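Local coordinates for uncharacterized protein lp_0118 (PDB 3K2Y) that is uncharacterised but carries a HIRAN domain and probably binds nucleic acid, perhaps together with zinc, at residues Q38-N43 against L60-R65; S51-T54 against A58-G61. One frame throughout, in Å; residues are numbered along the deposited sequence.

Contact 1. Residues Q38-N43 against L60-R65; sequences QRESGN and LGYIAR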
# COMPACT_ATOMS: atom_id res chain seq x y z
N GLN A 38 -8.31 -2.48 -10.98
CA GLN A 38 -8.27 -3.68 -10.17
C GLN A 38 -8.52 -3.38 -8.70
O GLN A 38 -7.81 -2.59 -8.08
CB GLN A 38 -6.90 -4.36 -10.30
CG GLN A 38 -6.83 -5.72 -9.62
CD GLN A 38 -5.47 -6.37 -9.74
OE1 GLN A 38 -4.53 -6.02 -9.01
NE2 GLN A 38 -5.34 -7.30 -10.68
N ARG A 39 -9.55 -4.02 -8.16
CA ARG A 39 -9.91 -3.85 -6.77
C ARG A 39 -8.98 -4.71 -5.91
O ARG A 39 -8.79 -5.89 -6.19
CB ARG A 39 -11.36 -4.28 -6.55
CG ARG A 39 -11.85 -4.09 -5.12
CD ARG A 39 -11.97 -2.61 -4.78
NE ARG A 39 -11.80 -2.37 -3.35
CZ ARG A 39 -12.59 -2.87 -2.41
NH1 ARG A 39 -13.60 -3.65 -2.74
NH2 ARG A 39 -12.36 -2.60 -1.13
N GLU A 40 -8.41 -4.11 -4.87
CA GLU A 40 -7.52 -4.85 -3.99
C GLU A 40 -7.99 -4.67 -2.54
O GLU A 40 -7.40 -3.91 -1.78
CB GLU A 40 -6.08 -4.36 -4.15
CG GLU A 40 -5.63 -4.25 -5.59
CD GLU A 40 -4.16 -3.86 -5.73
OE1 GLU A 40 -3.67 -3.07 -4.90
OE2 GLU A 40 -3.51 -4.33 -6.69
N SER A 41 -9.07 -5.36 -2.18
CA SER A 41 -9.60 -5.24 -0.83
C SER A 41 -8.65 -5.88 0.17
O SER A 41 -8.84 -5.75 1.37
CB SER A 41 -10.98 -5.91 -0.74
OG SER A 41 -10.87 -7.32 -0.77
N GLY A 42 -7.62 -6.55 -0.34
CA GLY A 42 -6.64 -7.19 0.52
C GLY A 42 -5.39 -6.33 0.71
O GLY A 42 -4.44 -6.75 1.38
N ASN A 43 -5.39 -5.14 0.13
CA ASN A 43 -4.24 -4.24 0.26
C ASN A 43 -4.05 -3.91 1.75
O ASN A 43 -4.96 -3.40 2.41
CB ASN A 43 -4.47 -2.96 -0.56
CG ASN A 43 -3.24 -2.08 -0.63
OD1 ASN A 43 -2.77 -1.57 0.40
ND2 ASN A 43 -2.70 -1.88 -1.83
N LEU A 60 0.35 1.24 -12.94
CA LEU A 60 0.54 2.68 -13.03
C LEU A 60 0.47 3.33 -11.66
O LEU A 60 1.07 4.38 -11.43
CB LEU A 60 -0.52 3.31 -13.93
CG LEU A 60 -0.29 3.32 -15.44
CD1 LEU A 60 0.07 1.93 -15.92
CD2 LEU A 60 -1.54 3.81 -16.13
N GLY A 61 -0.27 2.71 -10.75
CA GLY A 61 -0.40 3.24 -9.41
C GLY A 61 -1.73 2.90 -8.76
O GLY A 61 -2.24 1.79 -8.92
N TYR A 62 -2.29 3.85 -8.02
CA TYR A 62 -3.57 3.66 -7.34
C TYR A 62 -4.47 4.87 -7.45
O TYR A 62 -4.00 5.97 -7.74
CB TYR A 62 -3.35 3.38 -5.85
CG TYR A 62 -2.78 2.03 -5.55
CD1 TYR A 62 -1.41 1.78 -5.65
CD2 TYR A 62 -3.62 0.98 -5.18
CE1 TYR A 62 -0.90 0.51 -5.41
CE2 TYR A 62 -3.11 -0.29 -4.94
CZ TYR A 62 -1.75 -0.52 -5.06
OH TYR A 62 -1.27 -1.79 -4.86
N ILE A 63 -5.76 4.66 -7.21
CA ILE A 63 -6.72 5.77 -7.22
C ILE A 63 -6.43 6.45 -5.89
O ILE A 63 -6.33 5.78 -4.86
CB ILE A 63 -8.19 5.27 -7.18
CG1 ILE A 63 -8.49 4.37 -8.39
CG2 ILE A 63 -9.14 6.46 -7.14
CD1 ILE A 63 -8.61 5.10 -9.70
N ALA A 64 -6.29 7.77 -5.89
CA ALA A 64 -6.02 8.52 -4.67
C ALA A 64 -6.96 8.11 -3.54
O ALA A 64 -8.16 7.91 -3.76
CB ALA A 64 -6.14 10.01 -4.93
N ARG A 65 -6.41 7.99 -2.33
CA ARG A 65 -7.16 7.58 -1.15
C ARG A 65 -8.40 8.43 -0.84
O ARG A 65 -9.38 7.93 -0.28
CB ARG A 65 -6.24 7.55 0.08
CG ARG A 65 -6.92 7.17 1.38
CD ARG A 65 -5.91 7.04 2.51
NE ARG A 65 -5.03 5.89 2.33
CZ ARG A 65 -3.97 5.63 3.10
NH1 ARG A 65 -3.65 6.44 4.10
NH2 ARG A 65 -3.22 4.56 2.85

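Contact 2. Residues S51-T54 against A58-G61; sequences SVWT and AKLG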
# COMPACT_ATOMS: atom_id res chain seq x y z
N SER A 51 -5.91 -0.39 -7.70
CA SER A 51 -4.74 -0.13 -8.53
C SER A 51 -5.16 0.09 -9.98
O SER A 51 -6.19 -0.41 -10.43
CB SER A 51 -3.74 -1.29 -8.43
OG SER A 51 -4.35 -2.56 -8.60
N VAL A 52 -4.36 0.87 -10.70
CA VAL A 52 -4.63 1.19 -12.09
C VAL A 52 -3.59 0.49 -12.97
O VAL A 52 -2.43 0.32 -12.56
CB VAL A 52 -4.57 2.71 -12.32
CG1 VAL A 52 -5.00 3.04 -13.75
CG2 VAL A 52 -5.48 3.41 -11.31
N TRP A 53 -4.01 0.06 -14.15
CA TRP A 53 -3.11 -0.64 -15.06
C TRP A 53 -3.32 -0.28 -16.52
O TRP A 53 -4.38 0.22 -16.91
CB TRP A 53 -3.26 -2.15 -14.89
CG TRP A 53 -3.13 -2.63 -13.48
CD1 TRP A 53 -4.02 -2.43 -12.46
CD2 TRP A 53 -2.07 -3.41 -12.93
NE1 TRP A 53 -3.57 -3.04 -11.31
CE2 TRP A 53 -2.37 -3.65 -11.58
CE3 TRP A 53 -0.87 -3.93 -13.46
CZ2 TRP A 53 -1.54 -4.39 -10.74
CZ3 TRP A 53 -0.04 -4.67 -12.63
CH2 TRP A 53 -0.37 -4.89 -11.28
N THR A 54 -2.30 -0.55 -17.33
CA THR A 54 -2.35 -0.31 -18.77
C THR A 54 -3.04 -1.50 -19.42
O THR A 54 -3.19 -2.55 -18.79
CB THR A 54 -0.92 -0.18 -19.36
OG1 THR A 54 -0.30 1.00 -18.85
CG2 THR A 54 -0.97 -0.11 -20.87
N ALA A 58 0.42 -3.23 -17.14
CA ALA A 58 1.60 -2.69 -16.47
C ALA A 58 1.04 -1.73 -15.43
O ALA A 58 0.29 -0.81 -15.76
CB ALA A 58 2.49 -1.95 -17.46
N LYS A 59 1.41 -1.94 -14.17
CA LYS A 59 0.91 -1.10 -13.09
C LYS A 59 1.29 0.36 -13.25
O LYS A 59 2.41 0.68 -13.64
CB LYS A 59 1.40 -1.63 -11.74
CG LYS A 59 0.67 -1.04 -10.55
CD LYS A 59 1.08 -1.73 -9.27
CE LYS A 59 0.15 -1.36 -8.13
NZ LYS A 59 0.49 -2.09 -6.88
N LEU A 60 0.35 1.24 -12.94
CA LEU A 60 0.54 2.68 -13.03
C LEU A 60 0.47 3.33 -11.66
O LEU A 60 1.07 4.38 -11.43
CB LEU A 60 -0.52 3.31 -13.93
CG LEU A 60 -0.29 3.32 -15.44
CD1 LEU A 60 0.07 1.93 -15.92
CD2 LEU A 60 -1.54 3.81 -16.13
N GLY A 61 -0.27 2.71 -10.75
CA GLY A 61 -0.40 3.24 -9.41
C GLY A 61 -1.73 2.90 -8.76
O GLY A 61 -2.24 1.79 -8.92

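Contact 1. Residues Q38-N43 against L60-R65
Across one face of the HIRAN barrel, Glu40 and Tyr62 reach over strand 50-53 and meet through their polar ends. The phenol OH of Tyr62 donates to Glu40 OE1 at 2.7 Å; that oxygen sits at the ring edge, near the ring plane, although its modelled place is less certain because it crowds the ring. Carboxylate and ring are turned 66° apart, and the two side chains cross at about a right angle. Glu40 opens a type I turn, Glu40 to Asn43, that follows strand 34-39 and is closed by Asn43 N donating to Glu40 O at 3.0 Å. With CG anti to the carbonyl carbon and the chain extended beyond it (chi2 -176°), Glu40 pushes its carboxylate out to the phenol. Asn43, coming back from the far end of the turn, adds a weak bond from ND2 to Glu40 OE1 (3.4 Å), its amide plane perpendicular to the tyrosine ring, while its OD1 takes the backbone N of Tyr45. The other carboxylate oxygen, OE2, bonds Ser51 OG, and Lys59 NZ bonds the phenol oxygen. Tyr45 of the second subunit packs on Glu40, Asn43 and Tyr62.

Contact 2. Residues S51-T54 against A58-G61
Trp53 and Lys59 lie on the same side of the beta hairpin made by strands 50-53 and 59-63, where the lysine's aliphatic chain runs obliquely beneath the indole. Lys59 CB sits over the face of the six-membered ring, 3.6 Å from the Trp53 ring centroid and 18° off its normal, a clear CH-pi contact. Beyond CB the chain is fully extended, which carries CG and CD along the CZ2 side and brings Lys59 CE within 3.9 Å of Ser51 CB; NZ then bonds the phenol oxygen of Tyr62. The indole is fixed from its other end by Trp53 NE1, which donates to Ser51 OG at 2.9 Å, an oxygen that lies close to the ring plane and also bonds the carboxylate of Glu40. With an alanine in place of Trp53, the methylenes of Lys59 would probably lose their aromatic cover and Ser51 OG its N-H donor.

Val52 holds the strands together through its backbone: Val52 N donates to Gly61 O (2.9 Å), and Leu60 N donates to Val52 O (3.0 Å). Between Val52 and Trp53 the register slips by one residue, a beta bulge, so that Val52 pairs with Gly61 but Trp53 with Lys59. Gly61 has backbone angles at which a side chain would strike the preceding carbonyl O. Away from the indole, Val52 CG1 meets Leu60 CD2 at 4.3 Å. Thr54 OG1 is buried by the hairpin and has no polar partner in the model.

On the tryptophan side, Gln38 of strand 34-39 touches the indole, and Tyr45 of the second subunit packs on Lys59. Val52 and Leu60 both rest on Val35 of that strand, Leu60 also reaching Leu29 and Leu95, while helix 22-25 sends Thr25 against Thr54, Ala58 and Leu60.

How the contacts relate
Contacts 1 and 2 lie with their centres about 9 Å apart on one antiparallel barrel, within a single HIRAN domain. Strands 34-39, 50-53 and 59-63 follow one another along the chain and lie side by side: contact 2 joins the last two as a hairpin, whereas contact 1 joins the turn after strand 34-39 to strand 59-63, across 50-53. Both end on strand 59-63 and share Leu60 and Gly61. Ser51 connects them directly, its N bonding Gln38 O and its side chain reaching contact 1's carboxylate. Tyr45 of the second subunit packs on residues of both contacts, so this side of the barrel takes part in the dimer contact.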